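PDB 2BKM: truncated hemoglobin from geobacillus stearothermophilus from Geobacillus stearothermophilus, which binds haem as a bacterial truncated globin and probably serves in the binding, storage or transport of oxygen. Local coordinates for residues E14-L19 / K47-L52; E21-R26 / E86-C91; A94-I99 / Q108-L113. All blocks are in the same frame, centred on the assembly; numbering follows the deposited sequence.

Contact 1. Residues E14-L19 / K47-L52. With HEM (protoporphyrin IX containing Fe), chain D.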
loop_
_atom_site.group_PDB
_atom_site.type_symbol
_atom_site.label_atom_id
_atom_site.label_comp_id
_atom_site.label_asym_id
_atom_site.label_seq_id
_atom_site.Cartn_x
_atom_site.Cartn_y
_atom_site.Cartn_z
ATOM N N GLU A 14 6.163 12.739 -5.835
ATOM C CA GLU A 14 7.445 12.575 -5.191
ATOM C C GLU A 14 7.268 11.812 -3.890
ATOM O O GLU A 14 8.078 10.972 -3.528
ATOM C CB GLU A 14 8.092 13.930 -4.912
ATOM C CG GLU A 14 8.467 14.665 -6.181
ATOM C CD GLU A 14 9.666 15.550 -6.016
ATOM O OE1 GLU A 14 9.683 16.611 -6.678
ATOM O OE2 GLU A 14 10.592 15.185 -5.253
ATOM N N THR A 15 6.194 12.110 -3.189
ATOM C CA THR A 15 5.938 11.381 -1.947
ATOM C C THR A 15 5.603 9.919 -2.250
ATOM O O THR A 15 6.093 9.000 -1.592
ATOM C CB THR A 15 4.788 12.028 -1.194
ATOM O OG1 THR A 15 5.190 13.351 -0.859
ATOM C CG2 THR A 15 4.499 11.297 0.105
ATOM N N VAL A 16 4.753 9.697 -3.238
ATOM C CA VAL A 16 4.395 8.322 -3.548
ATOM C C VAL A 16 5.612 7.524 -3.926
ATOM O O VAL A 16 5.763 6.397 -3.484
ATOM C CB VAL A 16 3.303 8.236 -4.631
ATOM C CG1 VAL A 16 3.022 6.782 -5.055
ATOM C CG2 VAL A 16 2.029 8.916 -4.138
ATOM N N ALA A 17 6.487 8.114 -4.746
ATOM C CA ALA A 17 7.689 7.399 -5.155
ATOM C C ALA A 17 8.554 7.011 -3.968
ATOM O O ALA A 17 9.036 5.878 -3.893
ATOM C CB ALA A 17 8.504 8.274 -6.096
ATOM N N LYS A 18 8.803 7.974 -3.083
ATOM C CA LYS A 18 9.645 7.724 -1.962
ATOM C C LYS A 18 9.020 6.669 -1.067
ATOM O O LYS A 18 9.683 5.799 -0.572
ATOM C CB LYS A 18 9.801 9.009 -1.147
ATOM C CG LYS A 18 10.815 9.955 -1.696
ATOM C CD LYS A 18 10.762 11.212 -0.873
ATOM C CE LYS A 18 12.035 12.006 -1.009
ATOM N NZ LYS A 18 12.021 13.050 0.038
ATOM N N LEU A 19 7.715 6.806 -0.876
ATOM C CA LEU A 19 6.984 5.907 0.007
ATOM C C LEU A 19 7.058 4.469 -0.483
ATOM O O LEU A 19 7.332 3.549 0.295
ATOM C CB LEU A 19 5.520 6.349 0.107
ATOM C CG LEU A 19 4.699 5.476 1.069
ATOM C CD1 LEU A 19 5.272 5.526 2.479
ATOM C CD2 LEU A 19 3.269 6.003 1.039
ATOM N N LYS A 47 3.680 -1.247 -9.953
ATOM C CA LYS A 47 2.230 -1.301 -9.930
ATOM C C LYS A 47 1.682 -0.544 -8.745
ATOM O O LYS A 47 0.686 0.116 -8.855
ATOM C CB LYS A 47 1.767 -2.744 -9.819
ATOM C CG LYS A 47 1.936 -3.552 -11.098
ATOM C CD LYS A 47 1.593 -5.013 -10.833
ATOM C CE LYS A 47 1.569 -5.802 -12.127
ATOM N NZ LYS A 47 1.234 -7.229 -11.829
ATOM N N GLN A 48 2.346 -0.661 -7.597
ATOM C CA GLN A 48 1.867 0.031 -6.416
ATOM C C GLN A 48 2.003 1.539 -6.544
ATOM O O GLN A 48 1.157 2.278 -6.066
ATOM C CB GLN A 48 2.667 -0.437 -5.208
ATOM C CG GLN A 48 2.114 0.033 -3.859
ATOM C CD GLN A 48 0.777 -0.617 -3.533
ATOM O OE1 GLN A 48 0.750 -1.622 -2.789
ATOM N NE2 GLN A 48 -0.312 -0.102 -4.089
ATOM N N LYS A 49 3.087 1.991 -7.154
ATOM C CA LYS A 49 3.194 3.424 -7.403
ATOM C C LYS A 49 2.017 3.903 -8.255
ATOM O O LYS A 49 1.385 4.920 -7.976
ATOM C CB LYS A 49 4.505 3.751 -8.081
ATOM C CG LYS A 49 4.605 5.230 -8.340
ATOM C CD LYS A 49 5.986 5.731 -8.649
ATOM C CE LYS A 49 6.169 7.170 -8.119
ATOM N NZ LYS A 49 5.033 8.199 -8.157
ATOM N N GLN A 50 1.708 3.138 -9.310
ATOM C CA GLN A 50 0.561 3.486 -10.153
ATOM C C GLN A 50 -0.748 3.434 -9.382
ATOM O O GLN A 50 -1.572 4.343 -9.450
ATOM C CB GLN A 50 0.470 2.531 -11.345
ATOM C CG GLN A 50 1.639 2.673 -12.277
ATOM C CD GLN A 50 1.587 1.647 -13.355
ATOM O OE1 GLN A 50 1.328 0.479 -13.100
ATOM N NE2 GLN A 50 1.803 2.080 -14.574
ATOM N N PHE A 51 -0.918 2.374 -8.585
ATOM C CA PHE A 51 -2.141 2.218 -7.854
ATOM C C PHE A 51 -2.355 3.324 -6.822
ATOM O O PHE A 51 -3.420 3.887 -6.754
ATOM C CB PHE A 51 -2.215 0.856 -7.163
ATOM C CG PHE A 51 -3.463 0.711 -6.390
ATOM C CD1 PHE A 51 -4.651 0.498 -7.063
ATOM C CD2 PHE A 51 -3.489 0.919 -4.992
ATOM C CE1 PHE A 51 -5.878 0.452 -6.345
ATOM C CE2 PHE A 51 -4.667 0.874 -4.277
ATOM C CZ PHE A 51 -5.881 0.653 -4.930
ATOM N N LEU A 52 -1.326 3.592 -6.029
ATOM C CA LEU A 52 -1.497 4.550 -4.956
ATOM C C LEU A 52 -1.742 5.943 -5.536
ATOM O O LEU A 52 -2.537 6.704 -5.003
ATOM C CB LEU A 52 -0.275 4.563 -4.051
ATOM C CG LEU A 52 -0.127 3.302 -3.178
ATOM C CD1 LEU A 52 1.154 3.416 -2.422
ATOM C CD2 LEU A 52 -1.330 3.156 -2.249
HETATM C CHA HEM D . -0.388 -7.204 -5.203
HETATM C CHB HEM D . 0.080 -8.911 -0.727
HETATM C CHC HEM D . -2.667 -5.240 0.847
HETATM C CHD HEM D . -2.204 -3.087 -3.419
HETATM C C1A HEM D . -0.012 -7.927 -4.107
HETATM C C2A HEM D . 0.799 -9.123 -4.184
HETATM C C3A HEM D . 0.927 -9.592 -2.945
HETATM C C4A HEM D . 0.199 -8.718 -2.062
HETATM C CMA HEM D . 1.722 -10.842 -2.522
HETATM C CAA HEM D . 1.417 -9.703 -5.468
HETATM C CBA HEM D . 2.536 -8.792 -5.937
HETATM C CGA HEM D . 2.979 -9.061 -7.362
HETATM O O1A HEM D . 2.527 -10.058 -8.017
HETATM O O2A HEM D . 3.780 -8.249 -7.891
HETATM C C1B HEM D . -0.665 -8.086 0.064
HETATM C C2B HEM D . -0.937 -8.305 1.471
HETATM C C3B HEM D . -1.715 -7.310 1.883
HETATM C C4B HEM D . -1.970 -6.399 0.793
HETATM C CMB HEM D . -0.390 -9.461 2.335
HETATM C CAB HEM D . -2.235 -7.138 3.301
HETATM C CBB HEM D . -3.420 -6.577 3.572
HETATM C C1C HEM D . -2.709 -4.285 -0.146
HETATM C C2C HEM D . -3.187 -2.932 0.005
HETATM C C3C HEM D . -3.047 -2.374 -1.206
HETATM C C4C HEM D . -2.476 -3.339 -2.111
HETATM C CMC HEM D . -3.746 -2.277 1.303
HETATM C CAC HEM D . -3.342 -0.933 -1.651
HETATM C CBC HEM D . -3.949 -0.011 -0.918
HETATM C C1D HEM D . -1.712 -4.013 -4.283
HETATM C C2D HEM D . -1.587 -3.788 -5.702
HETATM C C3D HEM D . -1.044 -5.061 -6.243
HETATM C C4D HEM D . -0.927 -5.953 -5.116
HETATM C CMD HEM D . -1.908 -2.495 -6.465
HETATM C CAD HEM D . -0.718 -5.355 -7.694
HETATM C CBD HEM D . -1.893 -6.106 -8.334
HETATM C CGD HEM D . -1.442 -6.497 -9.722
HETATM O O1D HEM D . -0.699 -7.521 -9.886
HETATM O O2D HEM D . -1.783 -5.718 -10.652
HETATM N NA HEM D . -0.361 -7.719 -2.790
HETATM N NB HEM D . -1.318 -6.924 -0.295
HETATM N NC HEM D . -2.263 -4.492 -1.429
HETATM N ND HEM D . -1.306 -5.298 -3.979
HETATM FE FE HEM D . -1.331 -6.113 -2.130
#
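In the two-on-two helical sandwich of the truncated globins, one layer pairs helix 12-29 with helix 42-55, and V16, A17, K49 and L52 are where these segments meet. V16 points across the gap: CG1 stands anti to the backbone N (chi1 174°), which turns it toward K49 O at 3.8 Å and L52 CB at 4.1 Å. K49 runs over A17, its CE only 3.3 Å from A17 CB, tighter than usual for two carbons. Bends at chi3 and chi4 (-37°) bring the ammonium past V16 CB to E13, its salt-bridge partner. The segment axes run near antiparallel at 144°, 9.6 Å apart, with no hydrogen bond between them. As the distal helix of the globin fold, 42-55 turns other residues to the haem. F51 CB touches the methyl HEM CMD at 3.4 Å, and the extended chain of K47 carries NZ to propionate oxygen HEM O1D, a 2.8 Å hydrogen bond. A methionine in place of K47 would probably leave propionate oxygen O1D without its charged mate. T44 and Y62 also hydrogen-bond the haem, while L52 rests on F109 and L113 of helix 104-120.

Contact 2. Residues E21-R26 / E86-C91. With HEM (protoporphyrin IX containing Fe), chain D; ACT (acetate ion), chain E; OXY (oxygen molecule), chain C.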
loop_
_atom_site.group_PDB
_atom_site.type_symbol
_atom_site.label_atom_id
_atom_site.label_comp_id
_atom_site.label_asym_id
_atom_site.label_seq_id
_atom_site.Cartn_x
_atom_site.Cartn_y
_atom_site.Cartn_z
ATOM N N GLU A 21 9.238 3.085 -2.541
ATOM C CA GLU A 21 10.604 2.591 -2.407
ATOM C C GLU A 21 10.859 2.122 -0.968
ATOM O O GLU A 21 11.347 1.019 -0.740
ATOM C CB GLU A 21 11.571 3.709 -2.785
ATOM C CG GLU A 21 13.017 3.238 -2.787
ATOM C CD GLU A 21 14.043 4.376 -2.670
ATOM O OE1 GLU A 21 13.670 5.578 -2.556
ATOM O OE2 GLU A 21 15.254 4.039 -2.671
ATOM N N ALA A 22 10.483 2.953 0.007
ATOM C CA ALA A 22 10.730 2.588 1.378
ATOM C C ALA A 22 9.899 1.382 1.808
ATOM O O ALA A 22 10.366 0.500 2.528
ATOM C CB ALA A 22 10.451 3.803 2.258
ATOM N N PHE A 23 8.659 1.363 1.361
ATOM C CA PHE A 23 7.743 0.308 1.710
ATOM C C PHE A 23 8.265 -1.076 1.261
ATOM O O PHE A 23 8.264 -2.022 2.036
ATOM C CB PHE A 23 6.367 0.615 1.124
ATOM C CG PHE A 23 5.344 -0.454 1.425
ATOM C CD1 PHE A 23 4.827 -1.210 0.383
ATOM C CD2 PHE A 23 4.929 -0.726 2.726
ATOM C CE1 PHE A 23 3.888 -2.193 0.635
ATOM C CE2 PHE A 23 3.993 -1.719 2.991
ATOM C CZ PHE A 23 3.470 -2.452 1.951
ATOM N N TYR A 24 8.712 -1.153 0.007
ATOM C CA TYR A 24 9.120 -2.478 -0.479
ATOM C C TYR A 24 10.415 -2.939 0.124
ATOM O O TYR A 24 10.636 -4.161 0.243
ATOM C CB TYR A 24 9.061 -2.617 -1.996
ATOM C CG TYR A 24 7.623 -2.693 -2.376
ATOM C CD1 TYR A 24 6.986 -1.631 -2.990
ATOM C CD2 TYR A 24 6.879 -3.812 -2.032
ATOM C CE1 TYR A 24 5.632 -1.693 -3.276
ATOM C CE2 TYR A 24 5.544 -3.889 -2.299
ATOM C CZ TYR A 24 4.915 -2.814 -2.924
ATOM O OH TYR A 24 3.568 -2.862 -3.192
ATOM N N ARG A 25 11.262 -2.001 0.558
ATOM C CA ARG A 25 12.420 -2.457 1.329
ATOM C C ARG A 25 11.977 -3.126 2.639
ATOM O O ARG A 25 12.581 -4.108 3.084
ATOM C CB ARG A 25 13.362 -1.303 1.657
ATOM C CG ARG A 25 14.116 -0.787 0.463
ATOM C CD ARG A 25 15.253 0.121 0.963
ATOM N NE ARG A 25 14.754 1.348 1.589
ATOM C CZ ARG A 25 14.537 2.468 0.909
ATOM N NH1 ARG A 25 14.090 3.558 1.528
ATOM N NH2 ARG A 25 14.770 2.492 -0.402
ATOM N N ARG A 26 10.926 -2.591 3.272
ATOM C CA ARG A 26 10.425 -3.179 4.500
ATOM C C ARG A 26 9.733 -4.505 4.234
ATOM O O ARG A 26 9.873 -5.437 4.994
ATOM C CB ARG A 26 9.461 -2.221 5.202
ATOM C CG ARG A 26 10.026 -0.881 5.698
ATOM C CD ARG A 26 11.361 -0.928 6.407
ATOM N NE ARG A 26 11.518 0.383 7.041
ATOM C CZ ARG A 26 11.595 0.593 8.354
ATOM N NH1 ARG A 26 11.598 -0.414 9.227
ATOM N NH2 ARG A 26 11.695 1.835 8.784
ATOM N N GLU A 86 -1.703 -6.869 9.273
ATOM C CA GLU A 86 -0.977 -6.035 10.233
ATOM C C GLU A 86 0.465 -5.872 9.812
ATOM O O GLU A 86 1.073 -4.809 10.008
ATOM C CB GLU A 86 -1.033 -6.612 11.646
ATOM C CG GLU A 86 -2.352 -6.572 12.242
ATOM C CD GLU A 86 -2.810 -5.163 12.515
ATOM O OE1 GLU A 86 -3.990 -4.861 12.246
ATOM O OE2 GLU A 86 -1.976 -4.393 13.040
ATOM N N ALA A 87 1.070 -6.919 9.286
ATOM C CA ALA A 87 2.452 -6.767 8.842
ATOM C C ALA A 87 2.577 -5.759 7.714
ATOM O O ALA A 87 3.516 -4.938 7.695
ATOM C CB ALA A 87 3.016 -8.136 8.432
ATOM N N TRP A 88 1.643 -5.819 6.757
ATOM C CA TRP A 88 1.682 -4.901 5.644
ATOM C C TRP A 88 1.538 -3.474 6.192
ATOM O O TRP A 88 2.296 -2.591 5.844
ATOM C CB TRP A 88 0.521 -5.263 4.722
ATOM C CG TRP A 88 0.511 -4.615 3.383
ATOM C CD1 TRP A 88 0.865 -5.197 2.189
ATOM C CD2 TRP A 88 0.101 -3.279 3.071
ATOM N NE1 TRP A 88 0.687 -4.317 1.153
ATOM C CE2 TRP A 88 0.206 -3.132 1.654
ATOM C CE3 TRP A 88 -0.406 -2.217 3.828
ATOM C CZ2 TRP A 88 -0.073 -1.927 1.004
ATOM C CZ3 TRP A 88 -0.711 -0.998 3.167
ATOM C CH2 TRP A 88 -0.560 -0.885 1.768
ATOM N N LEU A 89 0.551 -3.288 7.071
ATOM C CA LEU A 89 0.320 -1.931 7.611
ATOM C C LEU A 89 1.512 -1.476 8.436
ATOM O O LEU A 89 1.831 -0.282 8.434
ATOM C CB LEU A 89 -0.970 -1.901 8.436
ATOM C CG LEU A 89 -2.185 -2.034 7.518
ATOM C CD1 LEU A 89 -3.372 -2.347 8.420
ATOM C CD2 LEU A 89 -2.399 -0.766 6.729
ATOM N N ALA A 90 2.147 -2.396 9.164
ATOM C CA ALA A 90 3.304 -1.988 9.971
ATOM C C ALA A 90 4.455 -1.577 9.072
ATOM O O ALA A 90 5.195 -0.611 9.372
ATOM C CB ALA A 90 3.721 -3.137 10.873
ATOM N N CYS A 91 4.629 -2.283 7.957
ATOM C CA CYS A 91 5.642 -1.839 6.979
ATOM C C CYS A 91 5.305 -0.503 6.428
ATOM O O CYS A 91 6.197 0.306 6.220
ATOM C CB CYS A 91 5.799 -2.830 5.840
ATOM S SG CYS A 91 6.585 -4.401 6.387
HETATM C CHA HEM D . -0.388 -7.204 -5.203
HETATM C CHB HEM D . 0.080 -8.911 -0.727
HETATM C CHC HEM D . -2.667 -5.240 0.847
HETATM C CHD HEM D . -2.204 -3.087 -3.419
HETATM C C1A HEM D . -0.012 -7.927 -4.107
HETATM C C2A HEM D . 0.799 -9.123 -4.184
HETATM C C3A HEM D . 0.927 -9.592 -2.945
HETATM C C4A HEM D . 0.199 -8.718 -2.062
HETATM C CMA HEM D . 1.722 -10.842 -2.522
HETATM C CAA HEM D . 1.417 -9.703 -5.468
HETATM C CBA HEM D . 2.536 -8.792 -5.937
HETATM C CGA HEM D . 2.979 -9.061 -7.362
HETATM O O1A HEM D . 2.527 -10.058 -8.017
HETATM O O2A HEM D . 3.780 -8.249 -7.891
HETATM C C1B HEM D . -0.665 -8.086 0.064
HETATM C C2B HEM D . -0.937 -8.305 1.471
HETATM C C3B HEM D . -1.715 -7.310 1.883
HETATM C C4B HEM D . -1.970 -6.399 0.793
HETATM C CMB HEM D . -0.390 -9.461 2.335
HETATM C CAB HEM D . -2.235 -7.138 3.301
HETATM C CBB HEM D . -3.420 -6.577 3.572
HETATM C C1C HEM D . -2.709 -4.285 -0.146
HETATM C C2C HEM D . -3.187 -2.932 0.005
HETATM C C3C HEM D . -3.047 -2.374 -1.206
HETATM C C4C HEM D . -2.476 -3.339 -2.111
HETATM C CMC HEM D . -3.746 -2.277 1.303
HETATM C CAC HEM D . -3.342 -0.933 -1.651
HETATM C CBC HEM D . -3.949 -0.011 -0.918
HETATM C C1D HEM D . -1.712 -4.013 -4.283
HETATM C C2D HEM D . -1.587 -3.788 -5.702
HETATM C C3D HEM D . -1.044 -5.061 -6.243
HETATM C C4D HEM D . -0.927 -5.953 -5.116
HETATM C CMD HEM D . -1.908 -2.495 -6.465
HETATM C CAD HEM D . -0.718 -5.355 -7.694
HETATM C CBD HEM D . -1.893 -6.106 -8.334
HETATM C CGD HEM D . -1.442 -6.497 -9.722
HETATM O O1D HEM D . -0.699 -7.521 -9.886
HETATM O O2D HEM D . -1.783 -5.718 -10.652
HETATM N NA HEM D . -0.361 -7.719 -2.790
HETATM N NB HEM D . -1.318 -6.924 -0.295
HETATM N NC HEM D . -2.263 -4.492 -1.429
HETATM N ND HEM D . -1.306 -5.298 -3.979
HETATM FE FE HEM D . -1.331 -6.113 -2.130
HETATM C C ACT E . 1.460 -4.740 -2.406
HETATM O O ACT E . 2.291 -4.164 -1.708
HETATM O OXT ACT E . 0.424 -5.041 -1.845
HETATM C CH3 ACT E . 1.689 -5.028 -3.841
HETATM O O1 OXY C . 0.162 -5.191 -1.238
HETATM O O2 OXY C . 1.203 -5.142 -1.803
#
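F23 meets W88 in a T-shaped (edge-to-face) pair: F23 CZ stands 3.3 Å from W88 CE2 over one face of the indole, with the ring planes at 61°. The opposite indole face lies on the haem, W88 CD1 being 3.3 Å from HEM C3B, and this sandwich would hold the indole flat. F23 also presses CE2 on C91 CB at 3.6 Å, its ring thrown across the gap by a CG anti to the backbone N. Next in sequence, Y24 takes F23 CD1 over the centre of its ring and turns its hydroxyl to the distal pocket. There acetate and dioxygen are both modelled on the iron, their atoms so close that they are best read as alternative occupants. Y24 OH donates to ACT O, though the 2.4 Å separation is doubtfully short. W88 NE1 points at the same ligands: it comes within 2.6 Å of the iron-bound OXY O1 on a bent path, and its N-H runs nearly straight (173°) to OXY O2 at 3.1 Å; such a tyrosine and tryptophan pair is consistent with ligand stabilisation as in related truncated globins. R26 then packs its CB on C91 CB at 3.8 Å before its guanidinium leaves for E98. Segments 21-26 and 86-91, on helices 12-29 and 82-98, run at 134° to each other, with W88 also touching Q48 of helix 42-55 and L113 of helix 104-120.

Contact 3. Residues A94-I99 / Q108-L113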
loop_
_atom_site.group_PDB
_atom_site.type_symbol
_atom_site.label_atom_id
_atom_site.label_comp_id
_atom_site.label_asym_id
_atom_site.label_seq_id
_atom_site.Cartn_x
_atom_site.Cartn_y
_atom_site.Cartn_z
ATOM N N ALA A 94 6.054 2.164 8.948
ATOM C CA ALA A 94 7.498 2.338 9.066
ATOM C C ALA A 94 8.037 3.101 7.850
ATOM O O ALA A 94 8.929 3.921 7.987
ATOM C CB ALA A 94 8.191 0.962 9.184
ATOM N N ALA A 95 7.495 2.822 6.668
ATOM C CA ALA A 95 7.939 3.504 5.458
ATOM C C ALA A 95 7.527 4.970 5.503
ATOM O O ALA A 95 8.308 5.827 5.088
ATOM C CB ALA A 95 7.361 2.813 4.231
ATOM N N MET A 96 6.297 5.261 5.949
ATOM C CA MET A 96 5.858 6.646 6.084
ATOM C C MET A 96 6.767 7.363 7.044
ATOM O O MET A 96 7.199 8.475 6.746
ATOM C CB MET A 96 4.405 6.737 6.541
ATOM C CG MET A 96 3.445 6.279 5.484
ATOM S SD MET A 96 1.782 6.115 6.127
ATOM C CE MET A 96 0.852 6.023 4.608
ATOM N N ASP A 97 7.070 6.723 8.170
ATOM C CA ASP A 97 7.971 7.376 9.144
ATOM C C ASP A 97 9.342 7.611 8.494
ATOM O O ASP A 97 9.942 8.712 8.653
ATOM C CB ASP A 97 8.177 6.523 10.367
ATOM C CG ASP A 97 6.952 6.362 11.209
ATOM O OD1 ASP A 97 5.969 7.112 11.061
ATOM O OD2 ASP A 97 6.967 5.434 12.059
ATOM N N GLU A 98 9.826 6.632 7.747
ATOM C CA GLU A 98 11.204 6.686 7.228
ATOM C C GLU A 98 11.330 7.830 6.255
ATOM O O GLU A 98 12.367 8.476 6.222
ATOM C CB GLU A 98 11.521 5.386 6.525
ATOM C CG GLU A 98 12.888 5.342 5.879
ATOM C CD GLU A 98 13.209 3.957 5.332
ATOM O OE1 GLU A 98 14.132 3.869 4.519
ATOM O OE2 GLU A 98 12.539 2.971 5.724
ATOM N N ILE A 99 10.306 8.088 5.451
ATOM C CA ILE A 99 10.416 9.135 4.428
ATOM C C ILE A 99 10.051 10.477 5.020
ATOM O O ILE A 99 10.021 11.496 4.310
ATOM C CB ILE A 99 9.592 8.845 3.174
ATOM C CG1 ILE A 99 8.060 8.879 3.470
ATOM C CG2 ILE A 99 10.043 7.504 2.568
ATOM C CD1 ILE A 99 7.246 9.065 2.179
ATOM N N GLN A 108 -4.842 10.393 7.198
ATOM C CA GLN A 108 -6.038 10.156 6.392
ATOM C C GLN A 108 -5.722 9.076 5.353
ATOM O O GLN A 108 -6.513 8.137 5.122
ATOM C CB GLN A 108 -6.455 11.432 5.648
ATOM C CG GLN A 108 -7.167 12.443 6.488
ATOM C CD GLN A 108 -7.220 13.819 5.838
ATOM O OE1 GLN A 108 -7.417 14.825 6.539
ATOM N NE2 GLN A 108 -7.031 13.886 4.531
ATOM N N PHE A 109 -4.579 9.210 4.710
ATOM C CA PHE A 109 -4.140 8.210 3.740
ATOM C C PHE A 109 -3.960 6.848 4.420
ATOM O O PHE A 109 -4.460 5.830 3.934
ATOM C CB PHE A 109 -2.821 8.721 3.137
ATOM C CG PHE A 109 -2.141 7.797 2.183
ATOM C CD1 PHE A 109 -0.794 8.008 1.907
ATOM C CD2 PHE A 109 -2.814 6.778 1.500
ATOM C CE1 PHE A 109 -0.105 7.208 0.981
ATOM C CE2 PHE A 109 -2.133 5.976 0.574
ATOM C CZ PHE A 109 -0.787 6.150 0.342
ATOM N N TYR A 110 -3.266 6.838 5.556
ATOM C CA TYR A 110 -3.047 5.594 6.280
ATOM C C TYR A 110 -4.372 4.965 6.628
ATOM O O TYR A 110 -4.512 3.731 6.492
ATOM C CB TYR A 110 -2.232 5.855 7.530
ATOM C CG TYR A 110 -1.935 4.561 8.242
ATOM C CD1 TYR A 110 -2.573 4.271 9.408
ATOM C CD2 TYR A 110 -1.084 3.615 7.670
ATOM C CE1 TYR A 110 -2.378 3.079 10.073
ATOM C CE2 TYR A 110 -0.821 2.411 8.306
ATOM C CZ TYR A 110 -1.475 2.160 9.510
ATOM O OH TYR A 110 -1.310 0.965 10.153
ATOM N N HIS A 111 -5.364 5.768 7.053
ATOM C CA HIS A 111 -6.654 5.180 7.415
ATOM C C HIS A 111 -7.333 4.582 6.210
ATOM O O HIS A 111 -7.987 3.554 6.338
ATOM C CB HIS A 111 -7.527 6.219 8.090
ATOM C CG HIS A 111 -6.997 6.590 9.416
ATOM N ND1 HIS A 111 -7.230 7.827 9.983
ATOM C CD2 HIS A 111 -6.200 5.916 10.284
ATOM C CE1 HIS A 111 -6.606 7.890 11.150
ATOM N NE2 HIS A 111 -5.994 6.733 11.375
ATOM N N ARG A 112 -7.170 5.179 5.045
ATOM C CA ARG A 112 -7.751 4.547 3.848
ATOM C C ARG A 112 -7.087 3.200 3.669
ATOM O O ARG A 112 -7.765 2.233 3.387
ATOM C CB ARG A 112 -7.509 5.413 2.626
ATOM C CG ARG A 112 -8.346 6.666 2.653
ATOM C CD ARG A 112 -8.400 7.369 1.342
ATOM N NE ARG A 112 -8.838 6.496 0.263
ATOM C CZ ARG A 112 -8.652 6.791 -1.017
ATOM N NH1 ARG A 112 -8.099 7.965 -1.368
ATOM N NH2 ARG A 112 -9.020 5.924 -1.941
ATOM N N LEU A 113 -5.767 3.161 3.873
ATOM C CA LEU A 113 -5.061 1.889 3.691
ATOM C C LEU A 113 -5.467 0.862 4.730
ATOM O O LEU A 113 -5.511 -0.333 4.420
ATOM C CB LEU A 113 -3.569 2.129 3.761
ATOM C CG LEU A 113 -2.980 2.968 2.627
ATOM C CD1 LEU A 113 -1.531 3.173 2.931
ATOM C CD2 LEU A 113 -3.170 2.297 1.280
#
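The shortest polar bond within the two segments, 2.9 Å from E98 N to A94 O, closes the helical turn that carries M96, the residue through which 94-99 touches 108-113. No hydrogen bond spans the gap; the thioether of M96 does the bridging. Its CG stands anti to the carbonyl carbon and the chain beyond is extended, which carries the terminal methyl well across to the other helix. There M96 CE approaches the F109 ring obliquely in an off-centre CH-pi contact, 4.2 Å from the ring centroid and 30° off its normal, with F109 CD1 the nearest ring atom at 3.7 Å. The sulfur, one bond back, makes a Met-aromatic contact with Y110: M96 SD lies 4.1 Å from Y110 CD2 and comes to the ring at a slant, 62° off the normal. The same methyl also reaches L113 CD1 at 4.1 Å. This is the second antiparallel pair of the two-on-two globin sandwich, formed by helices 82-98 and 104-120, whose segments here run at 162°. Their axes stay 12.3 Å apart, too far for backbones to meet, and long side chains fill the interval. Y110 is fixed at its far end by a hydrogen bond between its OH and R93. L19 of helix 12-29 packs on both M96 and F109, joining this layer to the other. L113 in turn faces the haem, its side chain about 3 Å from the cofactor at the nearest atoms, and also rests against W88.

How the contacts relate
Four helices make the three contacts of this compact globin. Contact 1 joins 12-29 to 42-55, contact 3 joins 82-98 to 104-120, and contact 2 ties helix 12-29 to helix 82-98, linking one antiparallel pair to the other. Their centres lie about 13 Å (1 to 2), about 12 Å (1 to 3) and about 9 Å (2 to 3) apart. Along the chain contacts 1 and 2 alternate their segments, whereas contact 3 opens after both have closed. Q48 approaches Y24 and W88 where contacts 1 and 2 meet at the haem; E98 binds R25 and R26 between contacts 2 and 3. The example illustrates how crossings hold distal helices together around a ligand site, while other segments complete the pocket.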